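Local structure of acetyltransferase, GNAT family (Streptococcus pneumoniae, 2I79) at residues E28-S33 against Y155-K160; E47-K52 against Q59-A64; I112-A115 against I120-R123; L124-Q129 against H142-E147. The protein binds acetyl coenzyme A and probably transfers its acetyl group to an amine acceptor, as GNAT-family acetyltransferases do. One frame throughout, in Å; residues are numbered along the deposited sequence.

Interactions 2, 3 and 4 are buried, 3 and 4 apolar, 2 with a ring and a leucine methyl on a threonine; interaction 1, nearer the surface, sets a carboxylate against an isoleucine. Interactions 1 and 4 use the two ends of strand 145-156, and both reach acetyl coenzyme A, the first beside the pantetheine and its sulfur, the second at the acetyl methyl; Asp-30 O and Gln-129 NE2 join them directly. Interactions 2 and 3 meet where Trp-114 packs on Gln-59 and Ile-60, on the other side of the chain's centre from interaction 1. Interactions 3 and 4 are tied by the Arg-123 to Glu-147 salt bridge. The second subunit touches interactions 1, 3 and 4, but not interaction 2.

Interaction 1. Residues E28-S33 against Y155-K160; sequences ETDFTS and YIEEGK. With ACO (acetyl coenzyme *a), chain G.
Asp-30 meets Ile-156 with its carboxylate oxygen OD2 and its backbone O. Its OD2 lies 4.0 Å from Ile-156 CB, and its backbone O is 4.0 Å from the branch methyl, Ile-156 CG2. The two side chains stand at about a right angle. Asp-30 CB points toward the isoleucine, and chi1 of 54° sets CG between backbone N and carbonyl carbon, turning OD2 to it. This is van der Waals contact; the polar business of Asp-30 is done elsewhere, with OD1 in a salt bridge to Arg-131 and the backbone O accepting from Gln-129. Glu-157 borders the same carboxylate, its OE2 4.6 Å from Asp-30 OD2, a like-charge approach that Arg-131 presumably eases. Ile-156 ends strand 145-156, where the chain reverses into strand 160-170 and a classic beta bulge sets Gly-159 and Lys-160 opposite Ile-156. The hairpin is closed by Ile-156 N to Lys-160 O at 2.8 Å and by the return bond from Lys-160 N to Ile-156 O. On the other segment an ST turn bends the chain, Phe-31 N donating to Thr-29 OG1 at 3.2 Å and nearly straight (167°). Phe-31, which closes the turn, and Thr-32 after it reach the cofactor: Phe-31 CB lies 3.4 Å from O5P of acetyl coenzyme A, and the methyl Thr-32 CG2 packs 3.6 Å from the thioester sulfur S1P. Further out, Arg-83 of the second subunit donates hydrogen bonds to Thr-32 O (from NE) and Tyr-155 O (from NH2), bridging both segments across the dimer interface.

Interaction 2. Residues E47-K52 against Q59-A64; sequences EIFLNK and QITLLA
The ring of Phe-49 and the side chain of Thr-61 cross at about a right angle, with the aromatic CE2 3.7 Å from Thr-61 OG1 and CZ slightly farther. The hydroxyl approaches the ring obliquely. Phe-49 leaves the helix with CG anti to its backbone N (chi1 176°), which swings a ring rooted to one side of the contact round to the strand. Its neighbour Leu-50 comes in at a second point: CD2 stands 4.4 Å from Thr-61 CB, so the threonine is touched at its hydroxyl by one residue and at its branching carbon by the next. Helix 43-55 thus lies against one face of the GNAT sheet at strand 60-66, which pairs through its backbone with Ala-10 on one edge and with Ile-76 and Val-74 of strand 69-77 on the other. Ile-60, whose CB points away from helix 43-55, packs on Trp-114 of helix 103-117. The polar partner of Thr-61 OG1 is Gln-53 NE2, which donates a hydrogen bond to it from one turn beyond Phe-49. Leu-50 also packs on Leu-18, which brings helix 15-26 against the same seam.

Interaction 3. Residues I112-A115 against I120-R123; sequences IEWA and ILRR
Ala-115 and Leu-121 are tied together through one hydroxyl in the turn between them: Ser-118 OG is hydrogen-bonded to Ala-115 O and to the backbone N of both Ile-120 and Leu-121. These three bonds hold the chain as it leaves helix 103-117, and the CA atoms of Ala-115 and Leu-121 are 5.8 Å apart across this turn. The contact is apolar and centres on one methyl. Leu-121 CD1 lies 3.7 Å from Trp-114 CZ3 on the six-membered ring and 3.9 Å from Ala-115 CB, so it touches two consecutive helix residues. Trp-114 reaches it because CG stands anti to the backbone N (chi1 -180°), carrying the indole along the helix flank; the methyl then comes to the ring obliquely. Ile-76 of strand 69-77 lies against both Trp-114 and Leu-121. Here helix 103-117 hands over to strand 123-129, within the beta-alpha-beta crossover that links parallel strands 87-94 and 123-129 of the GNAT fold. Beyond Leu-121 the side chains of Arg-122 and Arg-123 start off away from the helix. Arg-123 NH2 forms a salt bridge with Glu-147, its NE bonds to Glu-151 O of the second subunit, and Arg-122 O accepts from Arg-152 there. With Ala-115 O and two amide N-H groups held by one hydroxyl, this turn is probably well fixed, and Leu-121 CD1 meets the helix by dispersion contact alone.

Interaction 4. Residues L124-Q129 against H142-E147; sequences LQLTVQ and HGFVIE. With ACO (acetyl coenzyme *a), chain G.
Leu-124 and Phe-144 come together from backbones that do not pair with each other. Strand 160-170 runs between strands 123-129 and 145-156, and Gln-125 and Phe-144 are 8.0 Å apart at CA. Leu-124 and Leu-126 make backbone hydrogen bonds instead with Lys-169 and Met-167 of that middle strand. Before Phe-144, Gly-143 (phi 93°) is the C-prime residue of a Schellman motif that ends helix 133-141, with Phe-144 N bonded to Tyr-139 O; the chain turns there, and the CB of Phe-144 points toward strand 123-129. The ring meets the strand along its CD1-CE1-CZ side. Phe-144 CZ lies 3.8 Å from Leu-124 CB, CE1 is 3.7 Å from Leu-124 O, which comes obliquely, and the backbone N of Gln-125 lies near the ring plane, at its edge. Leu-126 crosses the phenylalanine at about a right angle, CD2 packing 3.8 Å from CE1, again obliquely to the ring. Chi1 of 64° sets Leu-126 CG between backbone N and carbonyl carbon, and from there the two methyls part: while CD2 touches Phe-144, CD1 lies 3.5 Å from CH3 of acetyl coenzyme A and 3.7 Å from the acetyl oxygen O. Tyr-139 meets the Phe-144 ring edge-to-face and also touches Leu-126; its OH is hydrogen-bonded to the cofactor. Leu-126 thus puts a methyl against the acetyl CH3, with Phe-144 packed behind it, so Phe-144, though it does not itself contact the acetyl group, backs a residue that does and also flanks the tyrosine that binds the cofactor.

Interaction 1. Residues E28-S33 against Y155-K160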
# COMPACT_ATOMS: atom_id res chain seq x y z
N GLU A 28 14.14 -5.25 17.43
CA GLU A 28 15.42 -4.55 17.42
C GLU A 28 15.25 -3.05 17.16
O GLU A 28 16.02 -2.27 17.70
CB GLU A 28 16.35 -5.14 16.36
CG GLU A 28 16.79 -6.52 16.71
CD GLU A 28 17.72 -7.15 15.69
OE1 GLU A 28 17.82 -6.65 14.55
OE2 GLU A 28 18.35 -8.18 16.04
N THR A 29 14.28 -2.65 16.34
CA THR A 29 14.06 -1.23 16.07
C THR A 29 12.59 -0.96 15.97
O THR A 29 11.75 -1.91 15.85
CB THR A 29 14.70 -0.76 14.73
OG1 THR A 29 13.90 -1.18 13.63
CG2 THR A 29 16.14 -1.29 14.53
N ASP A 30 12.25 0.32 15.98
CA ASP A 30 10.89 0.74 15.59
C ASP A 30 10.90 1.55 14.26
O ASP A 30 10.05 2.41 14.05
CB ASP A 30 10.19 1.47 16.75
CG ASP A 30 10.99 2.63 17.29
OD1 ASP A 30 12.12 2.89 16.81
OD2 ASP A 30 10.46 3.31 18.21
N PHE A 31 11.84 1.21 13.37
CA PHE A 31 12.02 1.89 12.09
C PHE A 31 11.05 1.42 10.99
O PHE A 31 10.90 2.09 9.95
CB PHE A 31 13.45 1.73 11.57
CG PHE A 31 14.47 2.58 12.27
CD1 PHE A 31 14.21 3.91 12.60
CD2 PHE A 31 15.72 2.08 12.56
CE1 PHE A 31 15.20 4.71 13.23
CE2 PHE A 31 16.70 2.85 13.20
CZ PHE A 31 16.43 4.16 13.53
N THR A 32 10.40 0.28 11.21
CA THR A 32 9.42 -0.23 10.26
C THR A 32 8.10 -0.52 10.95
O THR A 32 7.96 -0.30 12.14
CB THR A 32 9.95 -1.50 9.56
OG1 THR A 32 9.84 -2.64 10.43
CG2 THR A 32 11.42 -1.28 9.12
N SER A 33 7.13 -1.01 10.20
CA SER A 33 5.79 -1.24 10.76
C SER A 33 5.77 -2.46 11.70
O SER A 33 4.86 -2.61 12.52
CB SER A 33 4.77 -1.38 9.64
OG SER A 33 5.14 -2.51 8.85
N TYR A 155 3.60 6.09 13.51
CA TYR A 155 3.31 6.32 14.91
C TYR A 155 4.29 5.52 15.77
O TYR A 155 4.43 4.30 15.57
CB TYR A 155 1.88 5.85 15.16
CG TYR A 155 1.39 6.00 16.56
CD1 TYR A 155 1.19 4.88 17.38
CD2 TYR A 155 1.08 7.25 17.07
CE1 TYR A 155 0.74 5.01 18.68
CE2 TYR A 155 0.62 7.40 18.38
CZ TYR A 155 0.44 6.28 19.17
OH TYR A 155 -0.02 6.45 20.47
N ILE A 156 5.00 6.17 16.69
CA ILE A 156 5.98 5.48 17.54
C ILE A 156 5.81 5.83 19.02
O ILE A 156 5.13 6.79 19.36
CB ILE A 156 7.48 5.77 17.13
CG1 ILE A 156 7.81 7.27 17.19
CG2 ILE A 156 7.82 5.19 15.76
CD1 ILE A 156 9.31 7.57 17.25
N GLU A 157 6.44 5.04 19.89
CA GLU A 157 6.59 5.40 21.31
C GLU A 157 5.27 5.71 22.02
O GLU A 157 5.22 6.54 22.95
CB GLU A 157 7.54 6.60 21.44
CG GLU A 157 8.96 6.27 20.99
CD GLU A 157 9.85 7.49 20.86
OE1 GLU A 157 9.40 8.64 21.11
OE2 GLU A 157 11.04 7.30 20.48
N GLU A 158 4.19 5.09 21.55
CA GLU A 158 2.88 5.26 22.17
C GLU A 158 2.59 6.78 22.31
O GLU A 158 2.54 7.30 23.42
CB GLU A 158 2.87 4.46 23.50
CG GLU A 158 1.91 4.92 24.64
CD GLU A 158 2.53 4.74 26.04
OE1 GLU A 158 2.66 3.55 26.47
OE2 GLU A 158 2.86 5.77 26.71
N GLY A 159 2.46 7.48 21.18
CA GLY A 159 2.07 8.89 21.18
C GLY A 159 2.81 9.86 20.27
O GLY A 159 2.38 11.00 20.12
N LYS A 160 3.90 9.43 19.64
CA LYS A 160 4.66 10.32 18.78
C LYS A 160 4.41 10.01 17.31
O LYS A 160 4.79 8.96 16.84
CB LYS A 160 6.16 10.19 19.08
CG LYS A 160 6.91 11.49 19.33
CD LYS A 160 7.45 11.54 20.78
CE LYS A 160 7.90 12.97 21.21
NZ LYS A 160 8.23 13.10 22.66
N1A ACO G . 23.38 7.95 8.91
C2A ACO G . 23.83 7.82 7.64
N3A ACO G . 24.40 6.68 7.18
C4A ACO G . 24.55 5.61 7.98
C5A ACO G . 24.07 5.66 9.36
C6A ACO G . 23.45 6.93 9.79
N6A ACO G . 22.99 7.05 11.05
N7A ACO G . 24.34 4.48 9.92
C8A ACO G . 24.94 3.72 8.95
N9A ACO G . 25.07 4.41 7.80
C1B ACO G . 25.63 4.02 6.47
C2B ACO G . 26.89 3.18 6.41
O2B ACO G . 28.07 3.98 6.47
C3B ACO G . 26.74 2.55 5.05
O3B ACO G . 26.99 3.44 3.98
P3B ACO G . 28.29 3.39 3.06
O7A ACO G . 29.25 3.93 4.10
O8A ACO G . 28.04 4.28 1.87
O9A ACO G . 28.48 1.95 2.64
C4B ACO G . 25.24 2.31 4.96
O4B ACO G . 24.62 3.31 5.76
C5B ACO G . 24.89 0.90 5.43
O5B ACO G . 25.06 0.05 4.28
P1A ACO G . 25.07 -1.54 4.50
O1A ACO G . 26.00 -1.91 5.62
O2A ACO G . 25.21 -2.13 3.11
O3A ACO G . 23.58 -1.73 5.12
P2A ACO G . 23.13 -2.57 6.45
O4A ACO G . 23.46 -1.90 7.79
O5A ACO G . 23.58 -3.99 6.18
O6A ACO G . 21.53 -2.42 6.19
CBP ACO G . 19.49 -1.32 6.99
CCP ACO G . 20.87 -1.17 6.38
CDP ACO G . 18.84 0.07 7.03
CEP ACO G . 18.69 -2.31 6.14
CAP ACO G . 19.63 -1.85 8.42
OAP ACO G . 20.28 -0.90 9.29
C9P ACO G . 18.28 -2.25 9.00
O9P ACO G . 17.82 -3.35 8.75
N8P ACO G . 17.66 -1.37 9.78
C7P ACO G . 16.38 -1.61 10.45
C6P ACO G . 15.21 -1.86 9.50
C5P ACO G . 15.07 -0.75 8.50
O5P ACO G . 15.02 0.40 8.89
N4P ACO G . 15.03 -1.09 7.22
C3P ACO G . 14.88 -0.13 6.13
C2P ACO G . 13.49 0.47 6.03
S1P ACO G . 12.33 -0.80 5.63
C ACO G . 12.02 -0.86 4.03
O ACO G . 12.98 -1.21 3.39
CH3 ACO G . 10.63 -0.51 3.52

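Interaction 2. Residues E47-K52 against Q59-A64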
# COMPACT_ATOMS: atom_id res chain seq x y z
N GLU A 47 4.63 -20.30 4.90
CA GLU A 47 4.85 -21.25 3.81
C GLU A 47 3.96 -20.90 2.58
O GLU A 47 4.42 -20.95 1.43
CB GLU A 47 4.61 -22.66 4.35
CG GLU A 47 5.39 -23.78 3.68
CD GLU A 47 5.41 -25.10 4.49
OE1 GLU A 47 5.42 -25.10 5.75
OE2 GLU A 47 5.46 -26.17 3.84
N ILE A 48 2.72 -20.51 2.83
CA ILE A 48 1.82 -19.97 1.79
C ILE A 48 2.41 -18.70 1.15
O ILE A 48 2.69 -18.65 -0.06
CB ILE A 48 0.40 -19.69 2.39
CG1 ILE A 48 -0.30 -21.03 2.72
CG2 ILE A 48 -0.46 -18.80 1.44
CD1 ILE A 48 -1.36 -20.96 3.83
N PHE A 49 2.64 -17.68 1.95
CA PHE A 49 3.29 -16.49 1.43
C PHE A 49 4.50 -16.83 0.53
O PHE A 49 4.65 -16.26 -0.57
CB PHE A 49 3.70 -15.56 2.57
CG PHE A 49 4.46 -14.34 2.10
CD1 PHE A 49 3.80 -13.28 1.50
CD2 PHE A 49 5.85 -14.26 2.26
CE1 PHE A 49 4.50 -12.15 1.06
CE2 PHE A 49 6.55 -13.14 1.84
CZ PHE A 49 5.87 -12.08 1.23
N LEU A 50 5.35 -17.75 0.98
CA LEU A 50 6.59 -18.05 0.27
C LEU A 50 6.36 -18.77 -1.08
O LEU A 50 7.09 -18.49 -2.06
CB LEU A 50 7.56 -18.84 1.17
CG LEU A 50 8.20 -17.98 2.26
CD1 LEU A 50 9.16 -18.80 3.08
CD2 LEU A 50 8.92 -16.80 1.65
N ASN A 51 5.36 -19.65 -1.14
CA ASN A 51 4.93 -20.26 -2.40
C ASN A 51 4.48 -19.18 -3.42
O ASN A 51 4.93 -19.17 -4.58
CB ASN A 51 3.83 -21.32 -2.17
CG ASN A 51 4.35 -22.59 -1.44
OD1 ASN A 51 5.45 -23.08 -1.73
ND2 ASN A 51 3.55 -23.13 -0.51
N LYS A 52 3.61 -18.27 -2.99
CA LYS A 52 3.18 -17.15 -3.83
C LYS A 52 4.33 -16.31 -4.40
O LYS A 52 4.35 -16.04 -5.61
CB LYS A 52 2.27 -16.20 -3.04
CG LYS A 52 0.81 -16.53 -3.12
CD LYS A 52 -0.02 -15.43 -2.45
CE LYS A 52 -1.49 -15.86 -2.25
NZ LYS A 52 -1.62 -16.99 -1.26
N GLN A 59 6.99 -10.48 -8.11
CA GLN A 59 7.30 -10.42 -6.72
C GLN A 59 8.47 -11.36 -6.40
O GLN A 59 8.75 -12.30 -7.15
CB GLN A 59 6.08 -10.78 -5.89
CG GLN A 59 4.87 -9.87 -6.11
CD GLN A 59 3.68 -10.29 -5.29
OE1 GLN A 59 2.98 -11.26 -5.62
NE2 GLN A 59 3.43 -9.57 -4.21
N ILE A 60 9.16 -11.09 -5.28
CA ILE A 60 10.26 -11.94 -4.81
C ILE A 60 10.63 -11.70 -3.36
O ILE A 60 10.55 -10.57 -2.86
CB ILE A 60 11.52 -11.77 -5.70
CG1 ILE A 60 12.50 -12.93 -5.46
CG2 ILE A 60 12.19 -10.45 -5.43
CD1 ILE A 60 13.38 -13.25 -6.69
N THR A 61 11.08 -12.76 -2.69
CA THR A 61 11.71 -12.68 -1.39
C THR A 61 13.09 -13.34 -1.47
O THR A 61 13.19 -14.52 -1.81
CB THR A 61 10.90 -13.38 -0.30
OG1 THR A 61 9.63 -12.77 -0.21
CG2 THR A 61 11.60 -13.29 1.09
N LEU A 62 14.13 -12.56 -1.18
CA LEU A 62 15.51 -13.01 -1.15
C LEU A 62 16.03 -13.03 0.28
O LEU A 62 15.80 -12.09 1.05
CB LEU A 62 16.41 -12.09 -1.96
CG LEU A 62 16.27 -12.05 -3.50
CD1 LEU A 62 17.20 -10.98 -4.08
CD2 LEU A 62 16.54 -13.39 -4.15
N LEU A 63 16.76 -14.09 0.62
CA LEU A 63 17.32 -14.28 1.94
C LEU A 63 18.86 -14.26 1.91
O LEU A 63 19.48 -14.74 0.96
CB LEU A 63 16.85 -15.63 2.48
CG LEU A 63 15.34 -15.93 2.56
CD1 LEU A 63 15.10 -17.32 3.13
CD2 LEU A 63 14.61 -14.89 3.39
N ALA A 64 19.46 -13.71 2.96
CA ALA A 64 20.90 -13.82 3.20
C ALA A 64 21.10 -14.68 4.43
O ALA A 64 20.59 -14.37 5.49
CB ALA A 64 21.52 -12.44 3.41

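Interaction 3. Residues I112-A115 against I120-R123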
# COMPACT_ATOMS: atom_id res chain seq x y z
N ILE A 112 17.37 -5.32 -6.99
CA ILE A 112 17.27 -4.41 -8.15
C ILE A 112 17.57 -5.14 -9.47
O ILE A 112 16.90 -4.92 -10.49
CB ILE A 112 18.22 -3.20 -8.00
CG1 ILE A 112 17.76 -2.29 -6.83
CG2 ILE A 112 18.32 -2.42 -9.31
CD1 ILE A 112 18.86 -1.26 -6.35
N GLU A 113 18.58 -6.00 -9.45
CA GLU A 113 18.97 -6.77 -10.61
C GLU A 113 17.85 -7.73 -11.02
O GLU A 113 17.55 -7.85 -12.20
CB GLU A 113 20.22 -7.58 -10.29
CG GLU A 113 21.30 -7.47 -11.31
CD GLU A 113 22.55 -8.22 -10.87
OE1 GLU A 113 23.60 -7.55 -10.68
OE2 GLU A 113 22.44 -9.46 -10.69
N TRP A 114 17.25 -8.42 -10.04
CA TRP A 114 16.11 -9.29 -10.32
C TRP A 114 14.97 -8.45 -10.93
O TRP A 114 14.36 -8.85 -11.92
CB TRP A 114 15.64 -10.04 -9.06
CG TRP A 114 14.47 -10.94 -9.34
CD1 TRP A 114 14.52 -12.25 -9.74
CD2 TRP A 114 13.08 -10.60 -9.30
NE1 TRP A 114 13.26 -12.74 -9.94
CE2 TRP A 114 12.35 -11.74 -9.69
CE3 TRP A 114 12.37 -9.43 -8.99
CZ2 TRP A 114 10.96 -11.76 -9.74
CZ3 TRP A 114 11.00 -9.45 -9.05
CH2 TRP A 114 10.31 -10.60 -9.42
N ALA A 115 14.70 -7.28 -10.34
CA ALA A 115 13.58 -6.47 -10.78
C ALA A 115 13.78 -6.06 -12.24
O ALA A 115 12.86 -6.12 -13.03
CB ALA A 115 13.42 -5.25 -9.87
N ILE A 120 8.83 -7.04 -16.09
CA ILE A 120 7.51 -6.57 -15.66
C ILE A 120 7.66 -5.32 -14.79
O ILE A 120 6.97 -4.33 -15.00
CB ILE A 120 6.76 -7.67 -14.88
CG1 ILE A 120 6.76 -8.99 -15.67
CG2 ILE A 120 5.29 -7.23 -14.56
CD1 ILE A 120 6.40 -10.25 -14.85
N LEU A 121 8.57 -5.37 -13.82
CA LEU A 121 8.73 -4.24 -12.92
C LEU A 121 9.47 -3.16 -13.68
O LEU A 121 10.49 -3.44 -14.35
CB LEU A 121 9.45 -4.63 -11.63
CG LEU A 121 8.71 -5.65 -10.75
CD1 LEU A 121 9.60 -6.11 -9.63
CD2 LEU A 121 7.34 -5.14 -10.20
N ARG A 122 8.89 -1.95 -13.63
CA ARG A 122 9.50 -0.74 -14.16
C ARG A 122 9.65 0.37 -13.10
O ARG A 122 10.03 1.49 -13.40
CB ARG A 122 8.65 -0.22 -15.32
CG ARG A 122 8.42 -1.23 -16.45
CD ARG A 122 9.72 -1.73 -17.11
NE ARG A 122 10.52 -0.62 -17.64
CZ ARG A 122 10.21 0.07 -18.74
NH1 ARG A 122 9.14 -0.24 -19.47
NH2 ARG A 122 10.98 1.07 -19.13
N ARG A 123 9.34 0.05 -11.86
CA ARG A 123 9.46 0.99 -10.75
C ARG A 123 9.58 0.22 -9.42
O ARG A 123 8.87 -0.79 -9.21
CB ARG A 123 8.28 1.97 -10.71
CG ARG A 123 8.12 2.69 -9.35
CD ARG A 123 6.91 3.61 -9.23
NE ARG A 123 7.45 4.90 -9.32
CZ ARG A 123 7.78 5.73 -8.33
NH1 ARG A 123 7.47 5.53 -7.06
NH2 ARG A 123 8.35 6.84 -8.67

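Interaction 4. Residues L124-Q129 against H142-E147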
# COMPACT_ATOMS: atom_id res chain seq x y z
N LEU A 124 10.50 0.67 -8.57
CA LEU A 124 10.58 0.26 -7.17
C LEU A 124 10.36 1.47 -6.26
O LEU A 124 10.74 2.60 -6.56
CB LEU A 124 11.91 -0.44 -6.83
CG LEU A 124 12.30 -1.67 -7.65
CD1 LEU A 124 13.72 -2.12 -7.29
CD2 LEU A 124 11.31 -2.83 -7.46
N GLN A 125 9.71 1.21 -5.13
CA GLN A 125 9.33 2.26 -4.23
C GLN A 125 9.19 1.75 -2.80
O GLN A 125 8.98 0.55 -2.57
CB GLN A 125 8.00 2.88 -4.68
CG GLN A 125 6.78 1.96 -4.50
CD GLN A 125 5.48 2.63 -4.93
OE1 GLN A 125 5.49 3.58 -5.71
NE2 GLN A 125 4.36 2.15 -4.41
N LEU A 126 9.32 2.69 -1.86
CA LEU A 126 9.05 2.47 -0.45
C LEU A 126 8.83 3.80 0.20
O LEU A 126 8.97 4.84 -0.43
CB LEU A 126 10.22 1.79 0.24
CG LEU A 126 11.58 2.52 0.33
CD1 LEU A 126 12.30 1.80 1.41
CD2 LEU A 126 12.40 2.50 -0.94
N THR A 127 8.44 3.76 1.47
CA THR A 127 8.42 4.90 2.34
C THR A 127 9.38 4.53 3.48
O THR A 127 9.47 3.36 3.86
CB THR A 127 7.03 5.17 2.93
OG1 THR A 127 6.67 4.07 3.73
CG2 THR A 127 5.98 5.32 1.85
N VAL A 128 10.07 5.55 3.99
CA VAL A 128 11.12 5.40 5.01
C VAL A 128 10.95 6.54 6.03
O VAL A 128 10.81 7.70 5.62
CB VAL A 128 12.57 5.51 4.38
CG1 VAL A 128 13.67 5.31 5.45
CG2 VAL A 128 12.76 4.47 3.27
N GLN A 129 11.01 6.25 7.33
CA GLN A 129 10.92 7.31 8.33
C GLN A 129 12.05 8.34 8.10
O GLN A 129 13.19 7.96 7.82
CB GLN A 129 10.97 6.76 9.75
CG GLN A 129 9.82 5.82 10.15
CD GLN A 129 10.08 5.10 11.47
OE1 GLN A 129 11.12 5.30 12.12
NE2 GLN A 129 9.15 4.23 11.88
N HIS A 142 21.71 3.52 -4.04
CA HIS A 142 21.34 2.60 -5.11
C HIS A 142 20.39 3.22 -6.08
O HIS A 142 19.67 2.50 -6.77
CB HIS A 142 20.79 1.30 -4.53
CG HIS A 142 21.83 0.46 -3.86
ND1 HIS A 142 22.22 0.67 -2.56
CD2 HIS A 142 22.60 -0.54 -4.33
CE1 HIS A 142 23.19 -0.17 -2.25
NE2 HIS A 142 23.45 -0.92 -3.31
N GLY A 143 20.34 4.55 -6.12
CA GLY A 143 19.59 5.25 -7.16
C GLY A 143 18.15 5.62 -6.82
O GLY A 143 17.43 6.09 -7.67
N PHE A 144 17.75 5.44 -5.57
CA PHE A 144 16.44 5.88 -5.14
C PHE A 144 16.47 7.36 -4.81
O PHE A 144 17.36 7.82 -4.15
CB PHE A 144 16.00 5.11 -3.90
CG PHE A 144 15.53 3.71 -4.18
CD1 PHE A 144 14.17 3.40 -4.20
CD2 PHE A 144 16.45 2.70 -4.43
CE1 PHE A 144 13.74 2.13 -4.46
CE2 PHE A 144 16.02 1.44 -4.70
CZ PHE A 144 14.65 1.14 -4.72
N VAL A 145 15.44 8.09 -5.24
CA VAL A 145 15.35 9.52 -4.96
C VAL A 145 14.12 9.79 -4.08
O VAL A 145 13.15 9.02 -4.11
CB VAL A 145 15.26 10.29 -6.27
CG1 VAL A 145 16.48 9.95 -7.16
CG2 VAL A 145 13.97 9.97 -6.98
N ILE A 146 14.17 10.86 -3.31
CA ILE A 146 13.07 11.27 -2.47
C ILE A 146 12.05 12.01 -3.34
O ILE A 146 12.37 12.99 -3.98
CB ILE A 146 13.53 12.13 -1.25
CG1 ILE A 146 14.40 11.27 -0.33
CG2 ILE A 146 12.32 12.69 -0.52
CD1 ILE A 146 15.25 12.00 0.61
N GLU A 147 10.83 11.52 -3.34
CA GLU A 147 9.76 12.02 -4.20
C GLU A 147 8.71 12.78 -3.42
O GLU A 147 7.73 13.25 -4.00
CB GLU A 147 9.08 10.82 -4.87
CG GLU A 147 10.03 10.14 -5.82
CD GLU A 147 9.57 8.77 -6.25
OE1 GLU A 147 8.91 8.07 -5.44
OE2 GLU A 147 9.89 8.40 -7.41
N1A ACO G . 23.38 7.95 8.91
C2A ACO G . 23.83 7.82 7.64
N3A ACO G . 24.40 6.68 7.18
C4A ACO G . 24.55 5.61 7.98
C5A ACO G . 24.07 5.66 9.36
C6A ACO G . 23.45 6.93 9.79
N6A ACO G . 22.99 7.05 11.05
N7A ACO G . 24.34 4.48 9.92
C8A ACO G . 24.94 3.72 8.95
N9A ACO G . 25.07 4.41 7.80
C1B ACO G . 25.63 4.02 6.47
C2B ACO G . 26.89 3.18 6.41
O2B ACO G . 28.07 3.98 6.47
C3B ACO G . 26.74 2.55 5.05
O3B ACO G . 26.99 3.44 3.98
P3B ACO G . 28.29 3.39 3.06
O7A ACO G . 29.25 3.93 4.10
O8A ACO G . 28.04 4.28 1.87
O9A ACO G . 28.48 1.95 2.64
C4B ACO G . 25.24 2.31 4.96
O4B ACO G . 24.62 3.31 5.76
C5B ACO G . 24.89 0.90 5.43
O5B ACO G . 25.06 0.05 4.28
P1A ACO G . 25.07 -1.54 4.50
O1A ACO G . 26.00 -1.91 5.62
O2A ACO G . 25.21 -2.13 3.11
O3A ACO G . 23.58 -1.73 5.12
P2A ACO G . 23.13 -2.57 6.45
O4A ACO G . 23.46 -1.90 7.79
O5A ACO G . 23.58 -3.99 6.18
O6A ACO G . 21.53 -2.42 6.19
CBP ACO G . 19.49 -1.32 6.99
CCP ACO G . 20.87 -1.17 6.38
CDP ACO G . 18.84 0.07 7.03
CEP ACO G . 18.69 -2.31 6.14
CAP ACO G . 19.63 -1.85 8.42
OAP ACO G . 20.28 -0.90 9.29
C9P ACO G . 18.28 -2.25 9.00
O9P ACO G . 17.82 -3.35 8.75
N8P ACO G . 17.66 -1.37 9.78
C7P ACO G . 16.38 -1.61 10.45
C6P ACO G . 15.21 -1.86 9.50
C5P ACO G . 15.07 -0.75 8.50
O5P ACO G . 15.02 0.40 8.89
N4P ACO G . 15.03 -1.09 7.22
C3P ACO G . 14.88 -0.13 6.13
C2P ACO G . 13.49 0.47 6.03
S1P ACO G . 12.33 -0.80 5.63
C ACO G . 12.02 -0.86 4.03
O ACO G . 12.98 -1.21 3.39
CH3 ACO G . 10.63 -0.51 3.52